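Local atomic coordinates of plant cysteine oxidase 2 (Arabidopsis thaliana, PDB entry 7CXZ), a protein that oxidises N-terminal cysteine residues with molecular oxygen at an iron centre, preparing group VII ethylene response factors for proteasomal degradation. Residues Y128-D133 with R142-K147; Y202-F207 with Y222-E227. All coordinates share one frame; numbering follows the deposited sequence.

Contact 1: Y128-D133 with R142-K147; sequences YDWVPD and RLAKVK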
# COMPACT_ATOMS: atom_id res chain seq x y z
N TYR A 128 3.78 -9.52 4.80
CA TYR A 128 3.77 -10.98 4.73
C TYR A 128 3.59 -11.43 3.29
O TYR A 128 3.06 -10.69 2.46
CB TYR A 128 2.60 -11.59 5.53
CG TYR A 128 2.40 -11.14 6.95
CD1 TYR A 128 1.63 -10.03 7.23
CD2 TYR A 128 2.91 -11.88 8.02
CE1 TYR A 128 1.38 -9.64 8.56
CE2 TYR A 128 2.67 -11.50 9.34
CZ TYR A 128 1.91 -10.38 9.59
OH TYR A 128 1.65 -9.99 10.90
N ASP A 129 3.95 -12.69 3.02
CA ASP A 129 3.52 -13.39 1.81
C ASP A 129 2.97 -14.76 2.16
O ASP A 129 3.41 -15.39 3.14
CB ASP A 129 4.68 -13.54 0.79
CG ASP A 129 4.94 -12.25 0.06
OD1 ASP A 129 3.97 -11.77 -0.58
OD2 ASP A 129 6.07 -11.72 0.16
N TRP A 130 2.00 -15.23 1.37
CA TRP A 130 1.44 -16.55 1.61
C TRP A 130 2.49 -17.63 1.45
O TRP A 130 3.38 -17.54 0.60
CB TRP A 130 0.29 -16.87 0.65
CG TRP A 130 -0.81 -15.88 0.69
CD1 TRP A 130 -1.28 -15.12 -0.35
CD2 TRP A 130 -1.59 -15.53 1.84
NE1 TRP A 130 -2.30 -14.29 0.09
CE2 TRP A 130 -2.51 -14.53 1.43
CE3 TRP A 130 -1.59 -15.94 3.17
CZ2 TRP A 130 -3.42 -13.94 2.31
CZ3 TRP A 130 -2.49 -15.35 4.05
CH2 TRP A 130 -3.39 -14.37 3.62
N VAL A 131 2.39 -18.67 2.28
CA VAL A 131 3.08 -19.92 2.03
C VAL A 131 2.22 -20.72 1.06
O VAL A 131 1.12 -21.16 1.43
CB VAL A 131 3.32 -20.69 3.34
CG1 VAL A 131 3.94 -22.05 3.01
CG2 VAL A 131 4.23 -19.89 4.27
N PRO A 132 2.64 -20.90 -0.19
CA PRO A 132 1.78 -21.57 -1.16
C PRO A 132 1.49 -23.01 -0.78
O PRO A 132 2.33 -23.71 -0.21
CB PRO A 132 2.59 -21.51 -2.47
CG PRO A 132 3.68 -20.54 -2.24
CD PRO A 132 3.94 -20.49 -0.76
N ASP A 133 0.28 -23.45 -1.12
CA ASP A 133 -0.11 -24.86 -1.04
C ASP A 133 0.08 -25.43 0.37
O ASP A 133 0.55 -26.56 0.54
CB ASP A 133 0.68 -25.69 -2.06
CG ASP A 133 0.51 -25.15 -3.47
OD1 ASP A 133 -0.64 -24.85 -3.83
OD2 ASP A 133 1.51 -25.00 -4.19
N ARG A 142 -5.03 -18.59 6.54
CA ARG A 142 -3.94 -19.10 5.72
C ARG A 142 -2.60 -18.77 6.36
O ARG A 142 -2.42 -17.72 7.00
CB ARG A 142 -3.94 -18.50 4.32
CG ARG A 142 -5.12 -18.79 3.43
CD ARG A 142 -4.90 -18.11 2.04
NE ARG A 142 -3.80 -18.73 1.30
CZ ARG A 142 -3.35 -18.34 0.10
NH1 ARG A 142 -3.90 -17.32 -0.54
NH2 ARG A 142 -2.34 -19.01 -0.47
N LEU A 143 -1.63 -19.65 6.14
CA LEU A 143 -0.29 -19.46 6.67
C LEU A 143 0.49 -18.47 5.82
O LEU A 143 0.46 -18.54 4.58
CB LEU A 143 0.45 -20.80 6.70
CG LEU A 143 1.85 -20.77 7.28
CD1 LEU A 143 1.84 -20.43 8.77
CD2 LEU A 143 2.56 -22.11 7.04
N ALA A 144 1.22 -17.57 6.49
CA ALA A 144 2.02 -16.55 5.82
C ALA A 144 3.39 -16.44 6.46
O ALA A 144 3.59 -16.74 7.64
CB ALA A 144 1.34 -15.19 5.89
N LYS A 145 4.36 -16.02 5.65
CA LYS A 145 5.73 -15.78 6.08
C LYS A 145 5.94 -14.28 6.27
O LYS A 145 5.58 -13.48 5.38
CB LYS A 145 6.72 -16.33 5.04
CG LYS A 145 8.19 -15.98 5.30
CD LYS A 145 8.78 -16.76 6.47
CE LYS A 145 10.06 -16.08 7.03
NZ LYS A 145 9.81 -14.91 7.94
N VAL A 146 6.50 -13.89 7.42
CA VAL A 146 6.78 -12.47 7.68
C VAL A 146 7.92 -12.01 6.78
O VAL A 146 8.97 -12.65 6.72
CB VAL A 146 7.17 -12.24 9.15
CG1 VAL A 146 7.53 -10.75 9.41
CG2 VAL A 146 6.04 -12.70 10.09
N LYS A 147 7.73 -10.87 6.11
CA LYS A 147 8.79 -10.28 5.31
C LYS A 147 9.38 -9.02 5.93
O LYS A 147 10.60 -8.87 5.97
CB LYS A 147 8.28 -9.98 3.89
CG LYS A 147 7.80 -11.22 3.14
CD LYS A 147 8.94 -12.24 3.01
CE LYS A 147 8.45 -13.44 2.22
NZ LYS A 147 8.24 -13.05 0.78
O HOH W 1 -1.00 -19.76 2.63

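Contact 2: Y202-F207 with Y222-E227; sequences YPFSSF and YAWLKE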
# COMPACT_ATOMS: atom_id res chain seq x y z
N TYR A 202 -2.27 -13.43 13.41
CA TYR A 202 -2.07 -14.21 14.62
C TYR A 202 -0.69 -14.83 14.60
O TYR A 202 -0.18 -15.18 13.52
CB TYR A 202 -3.12 -15.34 14.75
CG TYR A 202 -4.49 -14.82 14.84
CD1 TYR A 202 -5.03 -14.45 16.06
CD2 TYR A 202 -5.27 -14.67 13.71
CE1 TYR A 202 -6.30 -13.94 16.15
CE2 TYR A 202 -6.54 -14.17 13.78
CZ TYR A 202 -7.05 -13.80 15.02
OH TYR A 202 -8.32 -13.28 15.11
N PRO A 203 -0.06 -15.02 15.76
CA PRO A 203 1.21 -15.75 15.80
C PRO A 203 1.03 -17.18 15.30
O PRO A 203 -0.06 -17.76 15.36
CB PRO A 203 1.60 -15.74 17.28
CG PRO A 203 0.65 -14.82 17.97
CD PRO A 203 -0.55 -14.62 17.09
N PHE A 204 2.14 -17.74 14.83
CA PHE A 204 2.10 -19.12 14.35
C PHE A 204 1.55 -20.05 15.41
O PHE A 204 0.73 -20.93 15.11
CB PHE A 204 3.49 -19.59 13.93
CG PHE A 204 3.52 -21.03 13.51
CD1 PHE A 204 3.20 -21.37 12.21
CD2 PHE A 204 3.83 -22.04 14.41
CE1 PHE A 204 3.22 -22.69 11.79
CE2 PHE A 204 3.85 -23.37 14.01
CZ PHE A 204 3.55 -23.69 12.69
N SER A 205 1.98 -19.85 16.67
CA SER A 205 1.59 -20.74 17.76
C SER A 205 0.11 -20.64 18.11
O SER A 205 -0.33 -21.39 18.98
CB SER A 205 2.43 -20.43 19.00
OG SER A 205 2.15 -19.11 19.45
N SER A 206 -0.66 -19.75 17.47
CA SER A 206 -2.09 -19.65 17.76
C SER A 206 -2.92 -20.71 17.06
O SER A 206 -4.08 -20.91 17.42
CB SER A 206 -2.63 -18.27 17.37
OG SER A 206 -2.35 -17.32 18.38
N PHE A 207 -2.37 -21.37 16.04
CA PHE A 207 -3.08 -22.41 15.32
C PHE A 207 -2.14 -23.59 15.15
O PHE A 207 -1.01 -23.43 14.67
CB PHE A 207 -3.58 -21.92 13.96
CG PHE A 207 -4.65 -20.87 14.03
CD1 PHE A 207 -5.98 -21.22 14.09
CD2 PHE A 207 -4.33 -19.52 13.98
CE1 PHE A 207 -6.97 -20.25 14.14
CE2 PHE A 207 -5.30 -18.55 14.04
CZ PHE A 207 -6.63 -18.90 14.12
N TYR A 222 6.58 -16.66 11.03
CA TYR A 222 5.34 -17.03 10.38
C TYR A 222 4.16 -16.46 11.15
O TYR A 222 4.27 -16.08 12.32
CB TYR A 222 5.17 -18.56 10.28
CG TYR A 222 6.14 -19.24 9.35
CD1 TYR A 222 7.39 -19.63 9.80
CD2 TYR A 222 5.80 -19.50 8.02
CE1 TYR A 222 8.27 -20.27 8.98
CE2 TYR A 222 6.70 -20.14 7.17
CZ TYR A 222 7.94 -20.51 7.66
OH TYR A 222 8.86 -21.15 6.88
N ALA A 223 3.01 -16.42 10.48
CA ALA A 223 1.78 -15.93 11.08
C ALA A 223 0.62 -16.60 10.36
O ALA A 223 0.78 -17.11 9.25
CB ALA A 223 1.68 -14.39 10.96
N TRP A 224 -0.52 -16.64 11.03
CA TRP A 224 -1.77 -17.03 10.40
C TRP A 224 -2.60 -15.79 10.15
O TRP A 224 -2.82 -14.98 11.06
CB TRP A 224 -2.54 -18.00 11.29
CG TRP A 224 -1.85 -19.30 11.51
CD1 TRP A 224 -1.12 -19.65 12.59
CD2 TRP A 224 -1.84 -20.43 10.62
NE1 TRP A 224 -0.64 -20.94 12.44
CE2 TRP A 224 -1.08 -21.44 11.25
CE3 TRP A 224 -2.41 -20.69 9.37
CZ2 TRP A 224 -0.86 -22.69 10.65
CZ3 TRP A 224 -2.19 -21.94 8.78
CH2 TRP A 224 -1.43 -22.92 9.43
N LEU A 225 -3.05 -15.61 8.91
CA LEU A 225 -3.87 -14.45 8.57
C LEU A 225 -5.29 -14.89 8.26
O LEU A 225 -5.50 -15.76 7.41
CB LEU A 225 -3.28 -13.69 7.37
CG LEU A 225 -2.28 -12.57 7.66
CD1 LEU A 225 -1.10 -13.06 8.49
CD2 LEU A 225 -1.79 -11.97 6.31
N LYS A 226 -6.26 -14.25 8.93
CA LYS A 226 -7.68 -14.59 8.80
C LYS A 226 -8.38 -13.47 8.05
O LYS A 226 -8.32 -12.33 8.49
CB LYS A 226 -8.30 -14.80 10.18
CG LYS A 226 -9.76 -15.15 10.17
CD LYS A 226 -10.27 -15.41 11.60
CE LYS A 226 -10.01 -16.88 12.04
NZ LYS A 226 -11.01 -17.80 11.40
N GLU A 227 -9.04 -13.80 6.94
CA GLU A 227 -9.84 -12.82 6.19
C GLU A 227 -10.90 -12.20 7.08
O GLU A 227 -11.58 -12.90 7.83
CB GLU A 227 -10.54 -13.47 5.01
CG GLU A 227 -9.65 -13.90 3.91
CD GLU A 227 -10.42 -14.36 2.68
OE1 GLU A 227 -11.56 -13.90 2.46
OE2 GLU A 227 -9.86 -15.16 1.92
O HOH W 2 4.73 -16.53 15.28

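Contact 1: Y128-D133 with R142-K147
The guanidinium of R142 lies flat on one face of the W130 indole, the two planes only 13° apart. Its CZ sits 3.7 Å from the centroid of the W130 five-membered ring, a cation-pi stack. On the same face, R142 CD rests over the six-membered ring as a CH-pi contact. The bend at R142 chi3 (68°) lays the chain across the indole, from the six-membered ring to the five-membered one. At the edge of W130, near its plane, lies the carbonyl O of L143. The ring of Y128 has K145 O at its edge, and its CE2 meets V146 CG2 at 3.7 Å.

D129 and K145 form an antiparallel hydrogen-bonded pair: D129 N gives to K145 O at 3.0 Å, and K145 N returns a bond to D129 O at 2.8 Å. Further on, V131 N bonds L143 O. K147 NZ reaches D129 OD2 at 2.6 Å in a salt bridge, on the anti side of the carboxylate and a little out of its plane. G167 N bonds the same oxygen, and K147 NZ has a second acid in D165.

The Y128 side chain is about 7 Å from that of the iron ligand H170. The contact is the loop end of the hairpin of strands 122-130 and 141-153, in an antiparallel sheet of the cupin-type fold expected for this family. Strands 169-174 and 222-228 flank the hairpin.

Contact 2: Y202-F207 with Y222-E227
Y202 opens the contact as a hydrogen-bonded antiparallel pair with W224. Y202 N gives to W224 O at 2.9 Å, a somewhat bent bond of 137°. W224 N gives to Y202 O at the same length. The edge of the Y202 ring faces W224 O and, farther out, the CB of K226.

P203 comes next. Its carbonyl O lies at the edge of the W224 indole and accepts a bond from S206 N, within the short 3-10 turn of residues 204-206.

F204 begins that turn. Its N reaches Y222 O through a water. Its carbonyl O lies in the plane of the W224 ring and takes a weak hydrogen bond from W224 NE1 at 3.0 Å. Chi1 of F204 (177°) swings CG opposite the backbone N, which brings the ring alongside Y222. F204 CD1 comes 3.9 Å from Y222 CB. The ring is near parallel to the W224 indole but slid aside, with little overlap.

F207 closes the segment over one face of W224. Its CB stands 3.6 Å from the centroid of the five-membered ring, a CH-pi contact. Its ring turns an edge toward that face in a T-shaped pair, planes at 67°, with CD2 3.5 Å from W224 CD1. F204, F207 and W224 thus form an aromatic cluster. With W224 replaced by an alanine, F204 O would probably lose its NE1 donor and the CB and ring edge of F207 the indole face they rest on.

Away from the iron site, strand 198-203 is an outermost strand of the presumed cupin-type sheet. It pairs with strand 222-228, whose other neighbour is strand 141-153. L143 of that strand touches both F204 and W224.

How the contacts relate
From the N terminus, the chain first runs along strand 122-130, turns through a loop and returns on strand 141-153, so contact 1 closes first. Strand 198-203 comes later. A loop of 14 residues follows segment 202-207 before contact 2 closes on strand 222-228. The two contacts are in series and neither nests nor crosses. They meet in space where strands 141-153 and 222-228 lie side by side. A144 N is 2.8 Å from A223 O, a probable hydrogen bond, and L143 N packs on W224 CE3. Together they join four strands that are neighbours in one antiparallel sheet, in the order 122-130, 141-153, 222-228, 198-203.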